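Local coordinates for SAM-dependent methyltransferase (Thiobacillus denitrificans, PDB 5EPE), which binds S-adenosyl-L-homocysteine and transfers the methyl group of S-adenosylmethionine to an acceptor that the structure does not show, at the interface of chains A and B. Sequence-based numbering; all coordinates share one arbitrary frame. Chains: chain A/B, SAM-dependent methyltransferase.

Contact 1: the interface of chains A and B. Residues chain A 201, 204, 208; chain B 180, 182, 246-247.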
ATOM      1  N   LEU A 201       8.206  -2.743 -39.564  1.00 21.24           N
ATOM      2  CA  LEU A 201       7.851  -2.932 -40.976  1.00 22.14           C
ATOM      3  C   LEU A 201       9.124  -3.010 -41.829  1.00 22.59           C
ATOM      4  O   LEU A 201       9.249  -3.846 -42.706  1.00 22.81           O
ATOM      5  CB  LEU A 201       6.936  -1.785 -41.432  1.00 22.43           C
ATOM      6  CG  LEU A 201       6.468  -1.866 -42.891  1.00 23.41           C
ATOM      7  CD1 LEU A 201       5.750  -3.167 -43.141  1.00 24.63           C
ATOM      8  CD2 LEU A 201       5.606  -0.668 -43.291  1.00 23.69           C
ATOM      9  N   ARG A 204      10.772  -6.434 -41.288  1.00 25.53           N
ATOM     10  CA  ARG A 204      10.065  -7.537 -41.923  1.00 26.32           C
ATOM     11  C   ARG A 204      10.264  -7.571 -43.425  1.00 27.33           C
ATOM     12  O   ARG A 204      10.504  -8.664 -44.005  1.00 27.38           O
ATOM     13  CB  ARG A 204       8.549  -7.489 -41.641  1.00 25.74           C
ATOM     14  CG  ARG A 204       7.729  -8.606 -42.310  1.00 26.79           C
ATOM     15  CD  ARG A 204       8.234 -10.008 -41.908  1.00 28.37           C
ATOM     16  NE  ARG A 204       7.628 -10.996 -42.760  1.00 29.95           N
ATOM     17  CZ  ARG A 204       6.500 -11.661 -42.521  1.00 30.40           C
ATOM     18  NH1 ARG A 204       5.814 -11.572 -41.388  1.00 29.73           N
ATOM     19  NH2 ARG A 204       6.082 -12.488 -43.442  1.00 32.23           N
ATOM     20  N   ASP A 208      12.086 -10.623 -45.498  1.00 34.06           N
ATOM     21  CA  ASP A 208      11.442 -11.237 -46.647  1.00 35.26           C
ATOM     22  C   ASP A 208      12.380 -11.216 -47.825  1.00 36.18           C
ATOM     23  O   ASP A 208      12.418 -12.171 -48.565  1.00 37.33           O
ATOM     24  CB  ASP A 208      10.176 -10.474 -47.048  1.00 35.01           C
ATOM     25  CG  ASP A 208       8.995 -10.667 -46.062  1.00 35.37           C
ATOM     26  OD1 ASP A 208       9.103 -11.531 -45.131  1.00 35.85           O
ATOM     27  OD2 ASP A 208       7.948  -9.947 -46.224  1.00 35.97           O
TER
ATOM     28  N   ASP B 180       3.245 -11.312 -37.374  1.00 22.52           N
ATOM     29  CA  ASP B 180       4.098 -10.241 -36.892  1.00 22.46           C
ATOM     30  C   ASP B 180       3.258  -8.952 -36.871  1.00 21.57           C
ATOM     31  O   ASP B 180       2.564  -8.653 -37.863  1.00 20.97           O
ATOM     32  CB  ASP B 180       5.272 -10.006 -37.835  1.00 23.81           C
ATOM     33  CG  ASP B 180       6.316 -11.149 -37.802  1.00 25.98           C
ATOM     34  OD1 ASP B 180       6.578 -11.754 -36.720  1.00 25.43           O
ATOM     35  OD2 ASP B 180       6.951 -11.344 -38.859  1.00 27.08           O
ATOM     36  N   VAL B 182       3.650  -5.376 -37.540  1.00 19.65           N
ATOM     37  CA  VAL B 182       4.644  -4.600 -38.281  1.00 20.36           C
ATOM     38  C   VAL B 182       4.509  -3.101 -38.190  1.00 20.42           C
ATOM     39  O   VAL B 182       5.376  -2.390 -38.694  1.00 20.37           O
ATOM     40  CB  VAL B 182       4.708  -5.033 -39.764  1.00 21.39           C
ATOM     41  CG1 VAL B 182       5.154  -6.478 -39.842  1.00 22.40           C
ATOM     42  CG2 VAL B 182       3.378  -4.816 -40.465  1.00 21.28           C
HETATM   43  N   MSE B 246       1.357  -8.958 -40.555  1.00 21.66           N
HETATM   44  CA  MSE B 246       1.751  -9.833 -41.662  1.00 23.80           C
HETATM   45  C   MSE B 246       2.013 -11.228 -41.154  1.00 24.34           C
HETATM   46  O   MSE B 246       2.785 -11.422 -40.196  1.00 23.44           O
HETATM   47  CB  MSE B 246       3.013  -9.305 -42.336  1.00 24.94           C
HETATM   48  CG  MSE B 246       2.841  -7.935 -42.931  1.00 26.19           C
HETATM   49 SE   MSE B 246       4.508  -7.186 -43.742  1.00 29.66          SE
HETATM   50  CE  MSE B 246       4.750  -8.673 -44.987  1.00 30.08           C
ATOM     51  N   ALA B 247       1.403 -12.215 -41.802  1.00 25.28           N
ATOM     52  CA  ALA B 247       1.524 -13.619 -41.396  1.00 26.83           C
ATOM     53  C   ALA B 247       2.973 -14.045 -41.450  1.00 27.78           C
ATOM     54  O   ALA B 247       3.643 -13.710 -42.408  1.00 26.81           O
ATOM     55  CB  ALA B 247       0.702 -14.514 -42.301  1.00 28.71           C
TER

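Contact 2: the interface of chains A and B. Residues chain A 190; chain B 24, 186-188.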
ATOM      1  N   ASP A 190       2.928   8.589 -28.599  1.00 16.59           N
ATOM      2  CA  ASP A 190       2.709   8.503 -30.027  1.00 18.45           C
ATOM      3  C   ASP A 190       3.950   8.728 -30.846  1.00 17.96           C
ATOM      4  O   ASP A 190       4.173   8.064 -31.849  1.00 17.97           O
ATOM      5  CB  ASP A 190       1.596   9.429 -30.476  1.00 20.42           C
ATOM      6  CG  ASP A 190       0.217   8.988 -29.917  1.00 23.55           C
ATOM      7  OD1 ASP A 190      -0.140   7.772 -29.809  1.00 25.34           O
ATOM      8  OD2 ASP A 190      -0.551   9.912 -29.557  1.00 26.68           O
TER
ATOM      9  N   LYS B  24      -4.267  11.284 -36.892  1.00 21.26           N
ATOM     10  CA  LYS B  24      -3.941   9.861 -36.711  1.00 20.90           C
ATOM     11  C   LYS B  24      -4.188   9.001 -37.925  1.00 20.74           C
ATOM     12  O   LYS B  24      -3.389   8.129 -38.267  1.00 19.50           O
ATOM     13  CB  LYS B  24      -4.658   9.296 -35.523  1.00 21.49           C
ATOM     14  CG  LYS B  24      -3.937   9.762 -34.276  1.00 23.55           C
ATOM     15  CD  LYS B  24      -4.485   9.261 -33.007  1.00 24.01           C
ATOM     16  CE  LYS B  24      -3.806   9.940 -31.807  1.00 24.04           C
ATOM     17  NZ  LYS B  24      -2.484   9.363 -31.593  1.00 23.19           N
ATOM     18  N   LEU B 186      -1.850   4.260 -32.312  1.00 15.53           N
ATOM     19  CA  LEU B 186      -2.769   4.152 -31.216  1.00 15.42           C
ATOM     20  C   LEU B 186      -3.525   5.440 -30.965  1.00 15.32           C
ATOM     21  O   LEU B 186      -2.983   6.515 -31.179  1.00 14.88           O
ATOM     22  CB  LEU B 186      -1.983   3.711 -29.949  1.00 15.97           C
ATOM     23  CG  LEU B 186      -1.158   2.410 -30.075  1.00 17.29           C
ATOM     24  CD1 LEU B 186      -0.671   1.958 -28.690  1.00 17.67           C
ATOM     25  CD2 LEU B 186      -1.829   1.298 -30.754  1.00 17.54           C
ATOM     26  N   ALA B 187      -4.774   5.325 -30.495  1.00 15.02           N
ATOM     27  CA  ALA B 187      -5.466   6.479 -29.947  1.00 15.99           C
ATOM     28  C   ALA B 187      -4.717   7.020 -28.750  1.00 15.79           C
ATOM     29  O   ALA B 187      -3.994   6.310 -28.075  1.00 16.18           O
ATOM     30  CB  ALA B 187      -6.885   6.111 -29.529  1.00 16.32           C
ATOM     31  N   ASP B 188      -4.889   8.306 -28.503  1.00 16.83           N
ATOM     32  CA  ASP B 188      -4.541   8.914 -27.234  1.00 17.07           C
ATOM     33  C   ASP B 188      -5.823   9.487 -26.650  1.00 16.65           C
ATOM     34  O   ASP B 188      -6.890   9.367 -27.274  1.00 15.98           O
ATOM     35  CB  ASP B 188      -3.475   9.942 -27.396  1.00 18.74           C
ATOM     36  CG  ASP B 188      -3.894  11.151 -28.247  1.00 22.33           C
ATOM     37  OD1 ASP B 188      -4.993  11.294 -28.822  1.00 23.26           O
ATOM     38  OD2 ASP B 188      -2.975  11.976 -28.454  1.00 27.47           O
TER
HETATM   39  O   HOH W   1       0.552   5.829 -31.787  1.00 16.49           O
HETATM   40  O   HOH W   2      -1.362   6.776 -27.521  1.00 20.18           O

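Contact 3: the interface of chains A and B. Residues chain A 194, 197-198; chain B 27, 31, 183-185.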
ATOM      1  N   ARG A 194       6.012   6.047 -33.352  1.00 20.04           N
ATOM      2  CA  ARG A 194       6.539   6.327 -34.705  1.00 21.24           C
ATOM      3  C   ARG A 194       7.959   5.871 -34.913  1.00 21.27           C
ATOM      4  O   ARG A 194       8.261   5.248 -35.955  1.00 22.60           O
ATOM      5  CB  ARG A 194       6.462   7.809 -35.139  1.00 22.59           C
ATOM      6  CG  ARG A 194       5.069   8.419 -35.238  1.00 23.62           C
ATOM      7  CD  ARG A 194       4.252   7.899 -36.406  1.00 24.00           C
ATOM      8  NE  ARG A 194       3.687   6.607 -35.993  1.00 23.39           N
ATOM      9  CZ  ARG A 194       3.909   5.419 -36.569  1.00 24.00           C
ATOM     10  NH1 ARG A 194       3.369   4.331 -35.998  1.00 22.47           N
ATOM     11  NH2 ARG A 194       4.700   5.279 -37.646  1.00 24.07           N
ATOM     12  N   ALA A 197       7.861   1.555 -33.942  1.00 18.97           N
ATOM     13  CA  ALA A 197       7.035   0.710 -34.798  1.00 19.51           C
ATOM     14  C   ALA A 197       7.424   0.684 -36.237  1.00 19.86           C
ATOM     15  O   ALA A 197       7.277  -0.356 -36.932  1.00 20.01           O
ATOM     16  CB  ALA A 197       5.566   1.023 -34.637  1.00 19.28           C
ATOM     17  N   ALA A 198       7.940   1.800 -36.716  1.00 19.95           N
ATOM     18  CA  ALA A 198       8.406   1.854 -38.100  1.00 21.02           C
ATOM     19  C   ALA A 198       9.542   0.905 -38.337  1.00 21.62           C
ATOM     20  O   ALA A 198       9.735   0.464 -39.468  1.00 22.39           O
ATOM     21  CB  ALA A 198       8.842   3.290 -38.477  1.00 21.11           C
TER
ATOM     22  N   THR B  27      -1.393   9.721 -40.286  1.00 22.32           N
ATOM     23  CA  THR B  27      -0.179   9.082 -39.792  1.00 22.05           C
ATOM     24  C   THR B  27      -0.168   7.611 -40.170  1.00 21.28           C
ATOM     25  O   THR B  27       0.881   7.052 -40.569  1.00 20.59           O
ATOM     26  CB  THR B  27      -0.089   9.291 -38.266  1.00 21.98           C
ATOM     27  OG1 THR B  27       0.084  10.700 -38.080  1.00 22.78           O
ATOM     28  CG2 THR B  27       1.042   8.509 -37.636  1.00 22.02           C
ATOM     29  N   ALA B  31       2.461   5.583 -42.370  1.00 24.25           N
ATOM     30  CA  ALA B  31       3.155   4.502 -41.711  1.00 23.68           C
ATOM     31  C   ALA B  31       3.120   3.224 -42.526  1.00 23.64           C
ATOM     32  O   ALA B  31       4.055   2.410 -42.455  1.00 24.36           O
ATOM     33  CB  ALA B  31       2.567   4.264 -40.340  1.00 23.05           C
ATOM     34  N   GLU B 183       3.384  -2.626 -37.653  1.00 19.57           N
ATOM     35  CA  GLU B 183       3.172  -1.213 -37.414  1.00 19.42           C
ATOM     36  C   GLU B 183       1.982  -1.058 -36.495  1.00 18.60           C
ATOM     37  O   GLU B 183       1.156  -1.956 -36.371  1.00 17.21           O
ATOM     38  CB  GLU B 183       2.996  -0.417 -38.712  1.00 20.36           C
ATOM     39  CG  GLU B 183       4.218   0.464 -39.087  1.00 21.14           C
ATOM     40  CD  GLU B 183       4.379   1.737 -38.239  1.00 22.21           C
ATOM     41  OE1 GLU B 183       5.221   2.626 -38.564  1.00 22.65           O
ATOM     42  OE2 GLU B 183       3.607   1.900 -37.250  1.00 21.88           O
HETATM   43  N   MSE B 184       1.883   0.124 -35.895  1.00 18.46           N
HETATM   44  CA  MSE B 184       0.697   0.457 -35.105  1.00 18.68           C
HETATM   45  C   MSE B 184       0.591   1.927 -34.882  1.00 17.95           C
HETATM   46  O   MSE B 184       1.622   2.624 -34.725  1.00 16.85           O
HETATM   47  CB  MSE B 184       0.560  -0.286 -33.747  1.00 19.68           C
HETATM   48  CG  MSE B 184       1.677   0.101 -32.852  1.00 20.59           C
HETATM   49 SE   MSE B 184       1.679  -0.876 -31.096  1.00 21.03          SE
HETATM   50  CE  MSE B 184       2.879   0.326 -30.144  1.00 22.21           C
ATOM     51  N   VAL B 185      -0.666   2.386 -34.842  1.00 17.11           N
ATOM     52  CA  VAL B 185      -0.981   3.785 -34.525  1.00 16.89           C
ATOM     53  C   VAL B 185      -2.107   3.710 -33.491  1.00 16.27           C
ATOM     54  O   VAL B 185      -3.167   3.163 -33.748  1.00 16.09           O
ATOM     55  CB  VAL B 185      -1.420   4.608 -35.774  1.00 17.93           C
ATOM     56  CG1 VAL B 185      -1.790   6.061 -35.427  1.00 18.56           C
ATOM     57  CG2 VAL B 185      -0.288   4.639 -36.809  1.00 18.73           C
TER

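Contact 4: the interface of chains A and B. Residues chain A 197, 200-201, 227; chain B 181-184.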
ATOM      1  N   ALA A 197       7.861   1.555 -33.942  1.00 18.97           N
ATOM      2  CA  ALA A 197       7.035   0.710 -34.798  1.00 19.51           C
ATOM      3  C   ALA A 197       7.424   0.684 -36.237  1.00 19.86           C
ATOM      4  O   ALA A 197       7.277  -0.356 -36.932  1.00 20.01           O
ATOM      5  CB  ALA A 197       5.566   1.023 -34.637  1.00 19.28           C
ATOM      6  N   TRP A 200       9.706  -2.070 -37.271  1.00 21.54           N
ATOM      7  CA  TRP A 200       9.205  -3.421 -37.437  1.00 21.73           C
ATOM      8  C   TRP A 200       8.851  -3.696 -38.901  1.00 22.04           C
ATOM      9  O   TRP A 200       9.198  -4.749 -39.424  1.00 21.86           O
ATOM     10  CB  TRP A 200       8.004  -3.700 -36.509  1.00 21.48           C
ATOM     11  CG  TRP A 200       8.220  -3.251 -35.101  1.00 21.03           C
ATOM     12  CD1 TRP A 200       9.392  -3.164 -34.415  1.00 21.21           C
ATOM     13  CD2 TRP A 200       7.195  -2.853 -34.203  1.00 20.42           C
ATOM     14  NE1 TRP A 200       9.172  -2.666 -33.152  1.00 21.03           N
ATOM     15  CE2 TRP A 200       7.823  -2.463 -32.997  1.00 20.52           C
ATOM     16  CE3 TRP A 200       5.805  -2.775 -34.309  1.00 19.91           C
ATOM     17  CZ2 TRP A 200       7.118  -2.001 -31.920  1.00 19.53           C
ATOM     18  CZ3 TRP A 200       5.087  -2.330 -33.214  1.00 19.68           C
ATOM     19  CH2 TRP A 200       5.756  -1.952 -32.036  1.00 19.47           C
ATOM     20  N   LEU A 201       8.206  -2.743 -39.564  1.00 21.24           N
ATOM     21  CA  LEU A 201       7.851  -2.932 -40.976  1.00 22.14           C
ATOM     22  C   LEU A 201       9.124  -3.010 -41.829  1.00 22.59           C
ATOM     23  O   LEU A 201       9.249  -3.846 -42.706  1.00 22.81           O
ATOM     24  CB  LEU A 201       6.936  -1.785 -41.432  1.00 22.43           C
ATOM     25  CG  LEU A 201       6.468  -1.866 -42.891  1.00 23.41           C
ATOM     26  CD1 LEU A 201       5.750  -3.167 -43.141  1.00 24.63           C
ATOM     27  CD2 LEU A 201       5.606  -0.668 -43.291  1.00 23.69           C
ATOM     28  N   PRO A 227       7.830  -5.715 -30.236  1.00 25.75           N
ATOM     29  CA  PRO A 227       6.615  -4.972 -29.909  1.00 24.51           C
ATOM     30  C   PRO A 227       6.309  -5.114 -28.408  1.00 23.87           C
ATOM     31  O   PRO A 227       6.006  -4.138 -27.766  1.00 21.03           O
ATOM     32  CB  PRO A 227       5.551  -5.612 -30.802  1.00 24.59           C
ATOM     33  CG  PRO A 227       6.348  -6.023 -32.039  1.00 25.30           C
ATOM     34  CD  PRO A 227       7.642  -6.507 -31.471  1.00 26.40           C
TER
ATOM     35  N   VAL B 181       3.373  -8.187 -35.788  1.00 19.95           N
ATOM     36  CA  VAL B 181       2.901  -6.838 -35.768  1.00 19.80           C
ATOM     37  C   VAL B 181       3.975  -5.989 -36.411  1.00 20.58           C
ATOM     38  O   VAL B 181       5.106  -5.867 -35.865  1.00 21.47           O
ATOM     39  CB  VAL B 181       2.583  -6.318 -34.336  1.00 19.74           C
ATOM     40  CG1 VAL B 181       2.199  -4.844 -34.351  1.00 19.59           C
ATOM     41  CG2 VAL B 181       1.492  -7.185 -33.688  1.00 20.31           C
ATOM     42  N   VAL B 182       3.650  -5.376 -37.540  1.00 19.65           N
ATOM     43  CA  VAL B 182       4.644  -4.600 -38.281  1.00 20.36           C
ATOM     44  C   VAL B 182       4.509  -3.101 -38.190  1.00 20.42           C
ATOM     45  O   VAL B 182       5.376  -2.390 -38.694  1.00 20.37           O
ATOM     46  CB  VAL B 182       4.708  -5.033 -39.764  1.00 21.39           C
ATOM     47  CG1 VAL B 182       5.154  -6.478 -39.842  1.00 22.40           C
ATOM     48  CG2 VAL B 182       3.378  -4.816 -40.465  1.00 21.28           C
ATOM     49  N   GLU B 183       3.384  -2.626 -37.653  1.00 19.57           N
ATOM     50  CA  GLU B 183       3.172  -1.213 -37.414  1.00 19.42           C
ATOM     51  C   GLU B 183       1.982  -1.058 -36.495  1.00 18.60           C
ATOM     52  O   GLU B 183       1.156  -1.956 -36.371  1.00 17.21           O
ATOM     53  CB  GLU B 183       2.996  -0.417 -38.712  1.00 20.36           C
ATOM     54  CG  GLU B 183       4.218   0.464 -39.087  1.00 21.14           C
ATOM     55  CD  GLU B 183       4.379   1.737 -38.239  1.00 22.21           C
ATOM     56  OE1 GLU B 183       5.221   2.626 -38.564  1.00 22.65           O
ATOM     57  OE2 GLU B 183       3.607   1.900 -37.250  1.00 21.88           O
HETATM   58  N   MSE B 184       1.883   0.124 -35.895  1.00 18.46           N
HETATM   59  CA  MSE B 184       0.697   0.457 -35.105  1.00 18.68           C
HETATM   60  C   MSE B 184       0.591   1.927 -34.882  1.00 17.95           C
HETATM   61  O   MSE B 184       1.622   2.624 -34.725  1.00 16.85           O
HETATM   62  CB  MSE B 184       0.560  -0.286 -33.747  1.00 19.68           C
HETATM   63  CG  MSE B 184       1.677   0.101 -32.852  1.00 20.59           C
HETATM   64 SE   MSE B 184       1.679  -0.876 -31.096  1.00 21.03          SE
HETATM   65  CE  MSE B 184       2.879   0.326 -30.144  1.00 22.21           C
TER

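Contact 1: the interface of chains A and B
The backbone carbonyl oxygen of B:Ala247 is gripped end-on by both terminal nitrogens of the A:Arg204 guanidinium. NH2 of A:Arg204 gives the straighter bond, 2.9 Å to O of B:Ala247. NH1 of A:Arg204 reaches O of B:Ala247 at 3.2 Å, and both nitrogens come from one face of the carbonyl plane. NH1 of A:Arg204 also forms a salt bridge with the carboxylate of B:Asp180, 2.8 Å to OD2. This carboxylate stands almost upright to the guanidinium, the planes 88° apart. Within chain A, NE of A:Arg204 donates an almost straight bond to OD1 of A:Asp208 at 2.8 Å. A:Asp208 lies one helix turn further on and helps fix the rotation of the guanidinium. CG of A:Arg204 rests on the selenium SE of selenomethionine B:Met246 at 3.8 Å. The side chain leaves the helix with CG anti to N (chi1 179°) and bends at chi2, which carries its head to the chain B strands. With an alanine in place of A:Arg204, the B:Asp180 carboxylate would probably be left without its positive mate and the B:Ala247 carbonyl without these donors. The patch joins helix 189-209 of chain A to strands 179-186 and 238-247 of chain B and helps hold the two copies together in the deposited assembly.

Contact 2: the interface of chains A and B
A:Asp190 and B:Lys24 form a salt bridge between two copies of this SAM-dependent methyltransferase. The ammonium NZ of B:Lys24 lies 2.9 Å from the carboxylate oxygen OD2 of A:Asp190. As a hydrogen bond this pair is weak. The two side chains cross at about a right angle. The lysine chain is extended until its last bend (chi4 -77°), which turns NZ toward the carboxylate. On the OD2 side, OD2 of B:Asp188 comes 3.4 Å from OD2 of A:Asp190. The two carboxylate planes are 53° apart. Two acidic groups this near would probably raise the affinity of one of them for a proton, though the B:Lys24 ammonium, and the start of helix 189-209 where A:Asp190 sits, would probably offset part of this.

The other carboxylate oxygen of A:Asp190, OD1, is linked to chain B through two waters. Water 1 lies 2.9 Å from OD1 of A:Asp190 and also takes the backbone N-H of B:Leu186, in an almost straight bond. Water 2 lies 2.8 Å from OD1 of A:Asp190 and pairs with the backbone oxygen of B:Ala187.

NZ of B:Lys24 also donates to the backbone O of B:Leu186 at 2.9 Å, nearly along the C=O axis. That bond ties the lysine to the end of strand 179-186 in its own chain, so the ammonium is positioned from within chain B. B:Lys24 itself is carried by helix 22-31.

Contact 3: the interface of chains A and B
Helix 189-209 of chain A meets strand 179-186 and helix 22-31 of chain B. A:Arg194 reaches from its helix and pairs end-on with the carboxylate of B:Glu183, one nitrogen to each oxygen. NH1 of A:Arg194 lies 2.7 Å from OE2 of B:Glu183, which takes it on its syn lone pair. NH2 of A:Arg194 lies 2.9 Å from OE1 of B:Glu183. Both bonds are almost straight, and the two flat groups are nearly coplanar at 21°. Bends at chi2 and chi3 (-71° and 81°) bring the guanidinium round to meet the acid edge to edge.

OE2 of B:Glu183 is held a second time, by the backbone N of B:Met184 at 2.8 Å. That N-H uses the anti lone pair, so a bond within chain B steadies the carboxylate that chain A binds. Small side chains fit round the pair. CB of A:Ala197 lies 3.4 Å from OE2 of B:Glu183. The methyl CG2 of B:Thr27 packs on CD of A:Arg194 at 3.5 Å, and CB of B:Ala31 lies 3.6 Å from NH2 of A:Arg194. A glutamine in place of B:Glu183 would probably leave the A:Arg194 guanidinium without its negative mate and turn one of the paired bonds into a meeting of donors. The ion pair probably helps set the register of the chain A helix against the chain B strand in the deposited assembly, whose biological role the structure alone does not show.

Contact 4: the interface of chains A and B
Helix 189-209 of chain A lies over strand 179-186 of chain B, with A:Pro227 of helix 216-237 at its flank. The contact is mainly apolar. A:Trp200 is its main side chain and runs alongside B:Val181, both pointing the same way. The six-membered part of the indole does the touching. CZ3 of A:Trp200 lies 4.0 Å from the methyl CG1 of B:Val181. This methyl stands anti to the backbone N of its residue (chi1 175°), which turns it toward the indole. CE3 of A:Trp200 comes 3.5 Å from the backbone oxygen of B:Val181.

The indole is sandwiched within chain A. CA of A:Ala197 sits over the centre of one face, 3.5 Å above the plane. CG of A:Pro227 sits over the opposite face at 3.8 Å. This packing probably fixes the tilt of the ring. A:Pro227 also approaches the strand itself, with CG 4.0 Å from O of B:Val181.

Beyond the indole, CB of A:Trp200 packs on CA of B:Val182 at 3.9 Å. A:Leu201, next along the helix, continues the apolar surface with CD1 against the methyl CG2 of B:Val182. Selenomethionine B:Met184 crosses the tryptophan obliquely, its terminal methyl CE 4.1 Å from CH2 of A:Trp200.

All the contacts use helix 189-209 of chain A and strand 179-186 of chain B, so they follow one line along the interface. Contacts 1 and 2 are the far ends, with the centres of their C-alpha atoms about 21 Å apart. Contacts 3 and 4 lie between them, about 6 Å apart, and share A:Ala197, B:Glu183 and B:Met184. Contact 4 is about 8 Å from contact 1 and shares A:Leu201 and B:Val182 with it. Contact 2 is about 10 Å from contact 3. The mainly apolar contact 4 thus lies between the charged contacts 1 and 3, with contact 2 beyond, in an interface that is not an exact two-fold.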